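Long-range contacts in 2,5-dihydroxypyridine 5,6-dioxygenase (Pseudomonas putida KT2440, PDB 7CUP), which catalyses the iron(II)-dependent dioxygenolytic cleavage of 2,5-dihydroxypyridine between carbons 5 and 6, giving N-formylmaleamate in aerobic nicotinate degradation: residues 25-30 with 96-101; 219-224 with 282-287; 272-277 with 289-294. All coordinates share one frame; numbering follows the deposited sequence.

Interaction 1 (25-30 with 96-101)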
loop_
_atom_site.group_PDB
_atom_site.type_symbol
_atom_site.label_atom_id
_atom_site.label_comp_id
_atom_site.label_asym_id
_atom_site.label_seq_id
_atom_site.Cartn_x
_atom_site.Cartn_y
_atom_site.Cartn_z
ATOM N N GLN A 25 22.809 6.532 23.405
ATOM C CA GLN A 25 22.408 5.129 23.187
ATOM C C GLN A 25 22.096 4.880 21.707
ATOM O O GLN A 25 21.668 5.801 20.988
ATOM C CB GLN A 25 21.232 4.795 24.079
ATOM C CG GLN A 25 21.486 4.961 25.564
ATOM C CD GLN A 25 22.298 3.826 26.104
ATOM O OE1 GLN A 25 21.785 2.721 26.327
ATOM N NE2 GLN A 25 23.580 4.099 26.298
ATOM N N SER A 26 22.272 3.631 21.290
ATOM C CA SER A 26 21.858 3.125 19.961
ATOM C C SER A 26 20.725 2.117 20.132
ATOM O O SER A 26 20.804 1.217 21.000
ATOM C CB SER A 26 23.021 2.555 19.236
ATOM O OG SER A 26 23.872 3.617 18.843
ATOM N N VAL A 27 19.681 2.299 19.352
ATOM C CA VAL A 27 18.491 1.404 19.353
ATOM C C VAL A 27 18.402 0.713 17.992
ATOM O O VAL A 27 18.406 1.415 16.951
ATOM C CB VAL A 27 17.217 2.206 19.644
ATOM C CG1 VAL A 27 15.989 1.310 19.552
ATOM C CG2 VAL A 27 17.291 2.920 20.986
ATOM N N ALA A 28 18.278 -0.604 17.994
ATOM C CA ALA A 28 17.902 -1.406 16.818
ATOM C C ALA A 28 16.457 -1.866 16.996
ATOM O O ALA A 28 16.123 -2.453 18.051
ATOM C CB ALA A 28 18.855 -2.561 16.666
ATOM N N VAL A 29 15.634 -1.600 15.990
ATOM C CA VAL A 29 14.232 -2.082 15.920
ATOM C C VAL A 29 14.236 -3.308 15.010
ATOM O O VAL A 29 14.499 -3.162 13.804
ATOM C CB VAL A 29 13.235 -1.006 15.462
ATOM C CG1 VAL A 29 11.821 -1.574 15.475
ATOM C CG2 VAL A 29 13.322 0.230 16.335
ATOM N N LEU A 30 14.069 -4.479 15.623
ATOM C CA LEU A 30 14.089 -5.795 14.939
ATOM C C LEU A 30 12.678 -6.126 14.456
ATOM O O LEU A 30 11.713 -6.056 15.264
ATOM C CB LEU A 30 14.577 -6.851 15.912
ATOM C CG LEU A 30 14.520 -8.265 15.352
ATOM C CD1 LEU A 30 15.374 -8.408 14.089
ATOM C CD2 LEU A 30 14.923 -9.245 16.427
ATOM N N LEU A 96 20.137 -1.179 22.908
ATOM C CA LEU A 96 18.782 -1.715 23.196
ATOM C C LEU A 96 18.180 -2.206 21.883
ATOM O O LEU A 96 18.311 -1.489 20.862
ATOM C CB LEU A 96 17.910 -0.619 23.808
ATOM C CG LEU A 96 16.513 -1.097 24.233
ATOM C CD1 LEU A 96 16.158 -0.605 25.637
ATOM C CD2 LEU A 96 15.461 -0.639 23.261
ATOM N N VAL A 97 17.608 -3.403 21.886
ATOM C CA VAL A 97 16.850 -3.950 20.721
ATOM C C VAL A 97 15.378 -3.878 21.102
ATOM O O VAL A 97 15.068 -4.312 22.236
ATOM C CB VAL A 97 17.286 -5.391 20.400
ATOM C CG1 VAL A 97 16.414 -6.008 19.310
ATOM C CG2 VAL A 97 18.762 -5.427 20.014
ATOM N N VAL A 98 14.546 -3.235 20.266
ATOM C CA VAL A 98 13.064 -3.375 20.353
ATOM C C VAL A 98 12.694 -4.545 19.459
ATOM O O VAL A 98 12.800 -4.411 18.258
ATOM C CB VAL A 98 12.318 -2.118 19.900
ATOM C CG1 VAL A 98 10.830 -2.347 19.988
ATOM C CG2 VAL A 98 12.747 -0.910 20.713
ATOM N N ASP A 99 12.279 -5.654 20.031
ATOM C CA ASP A 99 11.908 -6.848 19.241
ATOM C C ASP A 99 10.401 -6.800 18.946
ATOM O O ASP A 99 9.587 -6.976 19.859
ATOM C CB ASP A 99 12.400 -8.078 20.004
ATOM C CG ASP A 99 11.997 -9.392 19.378
ATOM O OD1 ASP A 99 11.461 -9.350 18.240
ATOM O OD2 ASP A 99 12.174 -10.422 20.063
ATOM N N THR A 100 10.040 -6.592 17.684
ATOM C CA THR A 100 8.646 -6.659 17.179
ATOM C C THR A 100 8.426 -7.937 16.374
ATOM O O THR A 100 7.398 -8.006 15.682
ATOM C CB THR A 100 8.328 -5.442 16.306
ATOM O OG1 THR A 100 9.054 -5.499 15.070
ATOM C CG2 THR A 100 8.665 -4.141 16.990
ATOM N N MET A 101 9.301 -8.941 16.471
ATOM C CA MET A 101 9.127 -10.212 15.705
ATOM C C MET A 101 9.121 -11.450 16.625
ATOM O O MET A 101 8.815 -12.536 16.091
ATOM C CB MET A 101 10.197 -10.377 14.617
ATOM C CG MET A 101 11.548 -10.806 15.114
ATOM S SD MET A 101 12.699 -11.154 13.739
ATOM C CE MET A 101 12.354 -12.869 13.416
#
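Two neighbouring strands of a parallel sheet meet here, Val27 lying beside Leu96, Ala28 beside Val97, Val29 beside Val98 and Leu30 beside Asp99. The ladder starts with Leu96 N giving to Ser26 O and Ala28 N to Leu96 O; Val98 N gives to Ala28 O at 2.8 Å, and Leu30 N then gives to Val98 O. At the far end Leu30 O takes two bonds from Thr100, one from N at 3.0 Å and one from OG1 at 2.7 Å. Thr100 OG1 sits between its own N and carbonyl carbon (chi1 70°), which lets hydroxyl and amide close on the same oxygen. Within the five-stranded parallel sheet, of strand order 2-1-3-4-5 as in flavodoxin-like alpha/beta layers, the two strands lie between strands 53-58 and 118-121. On one face Val27 CG1 touches Val98 CG2 at 4.1 Å, with helices 5-18 and 37-49 packed over these valines. On the other, Leu30 CB rests on Val97 CG1 at 4.0 Å, while Leu30 CG meets Met101 SD at 3.8 Å. Asp99 OD1 accepts from Met101 N at 2.8 Å, an Asx turn just after the strand, where Met101 lies against Leu30.

Interaction 2 (219-224 with 282-287); sequences FKNYCR and HDRNDG
Lys220 and Arg284 reach past each other in this contact, each side chain bonding to backbone oxygen on the opposite segment. Lys220 NZ gives to Arg284 O and to Gly287 O, both at 3.0 Å, so one ammonium bridges two carbonyls of the turn at 284-287. Its chain is extended beyond CG, which carries CE to the turn. In return Arg284 NE gives to Phe219 O at 2.9 Å; the bond is nearly straight, 168° at the hydrogen, and the oxygen lies at the guanidinium edge, 3° out of its plane. A water sits between the lysine and Asn285: it lies 3.1 Å from Asn285 OD1 and is held weakly by Lys220 NZ.

Nonbonded contact is modest. Lys220 CD touches Arg284 CB at 4.0 Å. Asn221 ND2 comes within 3.1 Å of Arg284 NH2, but both are donors and make no bond; amide and guanidinium planes stand almost perpendicular, 87° apart.

Inside the turn, Asp286 OD2 holds two donors: His282 ND1 at 2.7 Å, on the anti side of OD2, which lies close to the imidazole plane, and Asp283 N from above the carboxylate. Around the contact, Lys220 NZ forms a salt bridge with Asp71, and Arg284 NH1 reaches His282 O of a neighbouring subunit through a weak hydrogen bond. Asp283 of that subunit also accepts from the backbone N of Arg284 and of Asn285, so the turn belongs to a subunit interface.

Two cations thus share a small patch with their charged atoms apart, Lys220 NZ lying 6.7 Å from Arg284 NE; carbonyl oxygens and the Asp71 carboxylate would probably offset much of their mutual repulsion.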
loop_
_atom_site.group_PDB
_atom_site.type_symbol
_atom_site.label_atom_id
_atom_site.label_comp_id
_atom_site.label_asym_id
_atom_site.label_seq_id
_atom_site.Cartn_x
_atom_site.Cartn_y
_atom_site.Cartn_z
ATOM N N PHE A 219 -3.927 -22.277 23.472
ATOM C CA PHE A 219 -5.306 -22.616 23.039
ATOM C C PHE A 219 -6.207 -21.388 23.228
ATOM O O PHE A 219 -7.163 -21.232 22.474
ATOM C CB PHE A 219 -5.911 -23.813 23.780
ATOM C CG PHE A 219 -5.101 -25.090 23.810
ATOM C CD1 PHE A 219 -4.043 -25.303 22.946
ATOM C CD2 PHE A 219 -5.399 -26.084 24.736
ATOM C CE1 PHE A 219 -3.304 -26.477 23.004
ATOM C CE2 PHE A 219 -4.668 -27.267 24.783
ATOM C CZ PHE A 219 -3.599 -27.443 23.937
ATOM N N LYS A 220 -5.947 -20.577 24.244
ATOM C CA LYS A 220 -6.753 -19.372 24.569
ATOM C C LYS A 220 -8.230 -19.744 24.767
ATOM O O LYS A 220 -9.086 -19.054 24.213
ATOM C CB LYS A 220 -6.561 -18.316 23.480
ATOM C CG LYS A 220 -5.129 -17.834 23.357
ATOM C CD LYS A 220 -4.785 -17.212 22.043
ATOM C CE LYS A 220 -3.421 -16.590 22.094
ATOM N NZ LYS A 220 -2.781 -16.621 20.765
ATOM N N ASN A 221 -8.499 -20.784 25.559
ATOM C CA ASN A 221 -9.865 -21.218 25.945
ATOM C C ASN A 221 -9.962 -21.092 27.446
ATOM O O ASN A 221 -8.961 -21.332 28.106
ATOM C CB ASN A 221 -10.163 -22.674 25.577
ATOM C CG ASN A 221 -10.261 -22.879 24.081
ATOM O OD1 ASN A 221 -9.879 -23.932 23.543
ATOM N ND2 ASN A 221 -10.787 -21.866 23.409
ATOM N N TYR A 222 -11.116 -20.688 27.937
ATOM C CA TYR A 222 -11.522 -20.909 29.342
ATOM C C TYR A 222 -12.037 -22.348 29.443
ATOM O O TYR A 222 -12.958 -22.695 28.696
ATOM C CB TYR A 222 -12.588 -19.897 29.748
ATOM C CG TYR A 222 -12.144 -18.462 29.696
ATOM C CD1 TYR A 222 -11.473 -17.882 30.755
ATOM C CD2 TYR A 222 -12.469 -17.648 28.625
ATOM C CE1 TYR A 222 -11.142 -16.535 30.757
ATOM C CE2 TYR A 222 -12.124 -16.306 28.599
ATOM C CZ TYR A 222 -11.442 -15.741 29.663
ATOM O OH TYR A 222 -11.086 -14.414 29.621
ATOM N N CYS A 223 -11.458 -23.164 30.318
ATOM C CA CYS A 223 -11.931 -24.558 30.550
ATOM C C CYS A 223 -13.411 -24.527 30.949
ATOM O O CYS A 223 -13.771 -23.725 31.819
ATOM C CB CYS A 223 -11.105 -25.243 31.631
ATOM S SG CYS A 223 -9.408 -25.530 31.084
ATOM N N ARG A 224 -14.240 -25.359 30.340
ATOM C CA ARG A 224 -15.670 -25.471 30.728
ATOM C C ARG A 224 -15.859 -26.719 31.598
ATOM O O ARG A 224 -16.902 -26.826 32.228
ATOM C CB ARG A 224 -16.539 -25.405 29.465
ATOM C CG ARG A 224 -16.453 -24.070 28.736
ATOM C CD ARG A 224 -16.732 -22.906 29.673
ATOM N NE ARG A 224 -18.069 -22.987 30.296
ATOM C CZ ARG A 224 -19.147 -22.314 29.886
ATOM N NH1 ARG A 224 -19.075 -21.484 28.859
ATOM N NH2 ARG A 224 -20.294 -22.438 30.531
ATOM N N HIS A 282 -11.219 -11.042 22.965
ATOM C CA HIS A 282 -10.232 -10.990 21.858
ATOM C C HIS A 282 -10.367 -12.203 20.916
ATOM O O HIS A 282 -10.968 -13.229 21.311
ATOM C CB HIS A 282 -8.839 -10.861 22.475
ATOM C CG HIS A 282 -8.455 -9.462 22.776
ATOM N ND1 HIS A 282 -8.022 -8.622 21.781
ATOM C CD2 HIS A 282 -8.416 -8.771 23.940
ATOM C CE1 HIS A 282 -7.740 -7.452 22.323
ATOM N NE2 HIS A 282 -7.951 -7.534 23.652
ATOM N N ASP A 283 -9.868 -12.058 19.689
ATOM C CA ASP A 283 -9.637 -13.208 18.787
ATOM C C ASP A 283 -8.249 -13.780 19.094
ATOM O O ASP A 283 -7.371 -13.053 19.588
ATOM C CB ASP A 283 -9.872 -12.837 17.316
ATOM C CG ASP A 283 -11.335 -12.517 17.009
ATOM O OD1 ASP A 283 -12.218 -13.191 17.565
ATOM O OD2 ASP A 283 -11.591 -11.575 16.245
ATOM N N ARG A 284 -8.036 -15.050 18.763
ATOM C CA ARG A 284 -6.757 -15.736 19.066
ATOM C C ARG A 284 -5.587 -14.993 18.427
ATOM O O ARG A 284 -4.528 -14.892 19.048
ATOM C CB ARG A 284 -6.824 -17.173 18.568
ATOM C CG ARG A 284 -7.823 -18.018 19.328
ATOM C CD ARG A 284 -7.436 -19.479 19.249
ATOM N NE ARG A 284 -8.380 -20.284 19.994
ATOM C CZ ARG A 284 -9.605 -20.576 19.576
ATOM N NH1 ARG A 284 -10.026 -20.146 18.402
ATOM N NH2 ARG A 284 -10.395 -21.315 20.333
ATOM N N ASN A 285 -5.747 -14.450 17.233
ATOM C CA ASN A 285 -4.577 -13.931 16.482
ATOM C C ASN A 285 -4.287 -12.497 16.933
ATOM O O ASN A 285 -3.347 -11.920 16.418
ATOM C CB ASN A 285 -4.777 -14.065 14.964
ATOM C CG ASN A 285 -4.882 -15.512 14.490
ATOM O OD1 ASN A 285 -4.193 -16.396 15.015
ATOM N ND2 ASN A 285 -5.749 -15.767 13.512
ATOM N N ASP A 286 -5.063 -11.913 17.833
ATOM C CA ASP A 286 -4.818 -10.520 18.292
ATOM C C ASP A 286 -3.455 -10.435 18.966
ATOM O O ASP A 286 -2.829 -9.406 18.848
ATOM C CB ASP A 286 -5.886 -10.046 19.269
ATOM C CG ASP A 286 -7.239 -9.873 18.599
ATOM O OD1 ASP A 286 -7.298 -10.004 17.360
ATOM O OD2 ASP A 286 -8.218 -9.630 19.317
ATOM N N GLY A 287 -3.045 -11.469 19.688
ATOM C CA GLY A 287 -1.799 -11.454 20.481
ATOM C C GLY A 287 -1.597 -12.758 21.229
ATOM O O GLY A 287 -2.352 -13.712 21.005
HETATM O O HOH W 1 -2.831 -17.428 17.571
#

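Interaction 3 (272-277 with 289-294); sequences PRAQWT and CMDARA
A buried side chain-to-backbone hydrogen bond joins the extended segment around Ala274 and Gln275 to the short helix 290-294, in the part of the chain between strands 263-269 and 299-303 of an antiparallel sheet. Both strands border the iron site, whose ligands include His265 and Ser302; the side chain of Ala294 is about 13 Å from the iron, and Arg293 of this helix forms a salt bridge with the iron ligand Asp320. Asp291 carries the polar part. Its OD1 takes the backbone N-H of Gln275 at 2.9 Å through the anti lone pair, with an angle of 147° at the hydrogen. CG, anti to the carbonyl carbon (chi1 -84°), carries this carboxylate toward Gln275 N. OD1 also forms a salt bridge with Arg131, which bonds to Arg273 O and so ties helix and loop together a second time. An alanine in place of Asp291 would probably leave Gln275 N and Arg131 without this acceptor, loosening the loop's hold on the helix. At the start of the helix, Cys289 is the N-cap, its SG accepting weakly from Ala292 N. The apolar part is small: Ala274 CB points to the helix and touches Ala294 CB at 4.1 Å.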
loop_
_atom_site.group_PDB
_atom_site.type_symbol
_atom_site.label_atom_id
_atom_site.label_comp_id
_atom_site.label_asym_id
_atom_site.label_seq_id
_atom_site.Cartn_x
_atom_site.Cartn_y
_atom_site.Cartn_z
ATOM N N PRO A 272 -2.188 -5.858 38.188
ATOM C CA PRO A 272 -3.612 -5.614 38.384
ATOM C C PRO A 272 -4.296 -4.967 37.171
ATOM O O PRO A 272 -5.512 -5.021 37.085
ATOM C CB PRO A 272 -3.623 -4.688 39.603
ATOM C CG PRO A 272 -2.334 -3.918 39.480
ATOM C CD PRO A 272 -1.340 -4.933 38.956
ATOM N N ARG A 273 -3.534 -4.384 36.248
ATOM C CA ARG A 273 -4.107 -3.807 35.000
ATOM C C ARG A 273 -4.341 -4.913 33.957
ATOM O O ARG A 273 -5.063 -4.647 32.968
ATOM C CB ARG A 273 -3.216 -2.663 34.516
ATOM C CG ARG A 273 -3.246 -1.465 35.456
ATOM C CD ARG A 273 -2.400 -0.289 34.959
ATOM N NE ARG A 273 -0.979 -0.604 35.040
ATOM C CZ ARG A 273 -0.018 -0.089 34.276
ATOM N NH1 ARG A 273 -0.291 0.793 33.328
ATOM N NH2 ARG A 273 1.232 -0.476 34.462
ATOM N N ALA A 274 -3.764 -6.096 34.174
ATOM C CA ALA A 274 -4.042 -7.314 33.391
ATOM C C ALA A 274 -5.312 -7.908 33.984
ATOM O O ALA A 274 -5.501 -7.756 35.182
ATOM C CB ALA A 274 -2.903 -8.303 33.459
ATOM N N GLN A 275 -6.119 -8.593 33.184
ATOM C CA GLN A 275 -7.427 -9.111 33.643
ATOM C C GLN A 275 -7.657 -10.501 33.064
ATOM O O GLN A 275 -7.508 -10.724 31.825
ATOM C CB GLN A 275 -8.539 -8.159 33.237
ATOM C CG GLN A 275 -8.450 -6.800 33.901
ATOM C CD GLN A 275 -8.827 -6.890 35.358
ATOM O OE1 GLN A 275 -9.747 -7.607 35.720
ATOM N NE2 GLN A 275 -8.126 -6.153 36.200
ATOM N N TRP A 276 -8.067 -11.397 33.948
ATOM C CA TRP A 276 -8.467 -12.770 33.577
ATOM C C TRP A 276 -9.582 -12.717 32.532
ATOM O O TRP A 276 -9.608 -13.594 31.709
ATOM C CB TRP A 276 -8.866 -13.493 34.854
ATOM C CG TRP A 276 -9.640 -14.742 34.650
ATOM C CD1 TRP A 276 -9.139 -15.939 34.241
ATOM C CD2 TRP A 276 -11.055 -14.923 34.855
ATOM N NE1 TRP A 276 -10.147 -16.858 34.171
ATOM C CE2 TRP A 276 -11.333 -16.268 34.538
ATOM C CE3 TRP A 276 -12.098 -14.107 35.301
ATOM C CZ2 TRP A 276 -12.608 -16.815 34.653
ATOM C CZ3 TRP A 276 -13.371 -14.636 35.395
ATOM C CH2 TRP A 276 -13.620 -15.975 35.073
ATOM N N THR A 277 -10.437 -11.696 32.515
ATOM C CA THR A 277 -11.577 -11.640 31.552
ATOM C C THR A 277 -11.140 -11.141 30.158
ATOM O O THR A 277 -11.913 -11.286 29.199
ATOM C CB THR A 277 -12.697 -10.744 32.075
ATOM O OG1 THR A 277 -12.076 -9.471 32.311
ATOM C CG2 THR A 277 -13.379 -11.350 33.273
ATOM N N CYS A 289 -1.785 -13.016 24.583
ATOM C CA CYS A 289 -2.598 -12.914 25.823
ATOM C C CYS A 289 -1.650 -12.857 27.031
ATOM O O CYS A 289 -1.586 -13.796 27.882
ATOM C CB CYS A 289 -3.648 -14.019 25.952
ATOM S SG CYS A 289 -4.885 -13.609 27.223
ATOM N N MET A 290 -0.974 -11.725 27.145
ATOM C CA MET A 290 -0.202 -11.373 28.364
ATOM C C MET A 290 -1.139 -11.136 29.547
ATOM O O MET A 290 -0.675 -11.363 30.665
ATOM C CB MET A 290 0.685 -10.156 28.115
ATOM C CG MET A 290 1.852 -10.474 27.215
ATOM S SD MET A 290 2.816 -11.926 27.751
ATOM C CE MET A 290 3.432 -11.360 29.327
ATOM N N ASP A 291 -2.404 -10.765 29.315
ATOM C CA ASP A 291 -3.410 -10.612 30.395
ATOM C C ASP A 291 -3.506 -11.917 31.198
ATOM O O ASP A 291 -3.544 -11.849 32.432
ATOM C CB ASP A 291 -4.760 -10.221 29.814
ATOM C CG ASP A 291 -4.907 -8.740 29.560
ATOM O OD1 ASP A 291 -5.224 -8.010 30.533
ATOM O OD2 ASP A 291 -4.729 -8.320 28.401
ATOM N N ALA A 292 -3.585 -13.063 30.506
ATOM C CA ALA A 292 -3.744 -14.396 31.105
ATOM C C ALA A 292 -2.473 -14.728 31.880
ATOM O O ALA A 292 -2.593 -15.323 32.947
ATOM C CB ALA A 292 -4.030 -15.427 30.030
ATOM N N ARG A 293 -1.290 -14.377 31.363
ATOM C CA ARG A 293 -0.029 -14.730 32.068
ATOM C C ARG A 293 0.134 -13.861 33.321
ATOM O O ARG A 293 0.743 -14.348 34.293
ATOM C CB ARG A 293 1.198 -14.600 31.163
ATOM C CG ARG A 293 1.217 -15.558 29.982
ATOM C CD ARG A 293 2.468 -15.430 29.167
ATOM N NE ARG A 293 2.474 -16.484 28.168
ATOM C CZ ARG A 293 1.788 -16.470 27.029
ATOM N NH1 ARG A 293 1.031 -15.422 26.721
ATOM N NH2 ARG A 293 1.869 -17.502 26.193
ATOM N N ALA A 294 -0.270 -12.593 33.278
ATOM C CA ALA A 294 0.211 -11.570 34.235
ATOM C C ALA A 294 -0.827 -11.226 35.310
ATOM O O ALA A 294 -0.420 -10.555 36.258
ATOM C CB ALA A 294 0.691 -10.315 33.535
#

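Interaction 1 stands apart from the other two: it is buried inside the parallel sheet, its nearest atoms about 11 Å from either, and it relies on regular backbone bonds with valine and leucine packing. Segment 282-287 of interaction 2 and both segments of interaction 3 lie between strands 263-269 and 299-303; the two contacts have centres 12 Å apart, and their segments alternate along the chain. They touch where Tyr222 OH probably bonds to Trp276 O. Interaction 2 is a surface contact at a subunit interface, with cationic side chains capturing carbonyls; the more buried interaction 3 reverses the roles, a carboxylate capturing an amide. Both are also contacted by other subunits of the six-chain assembly.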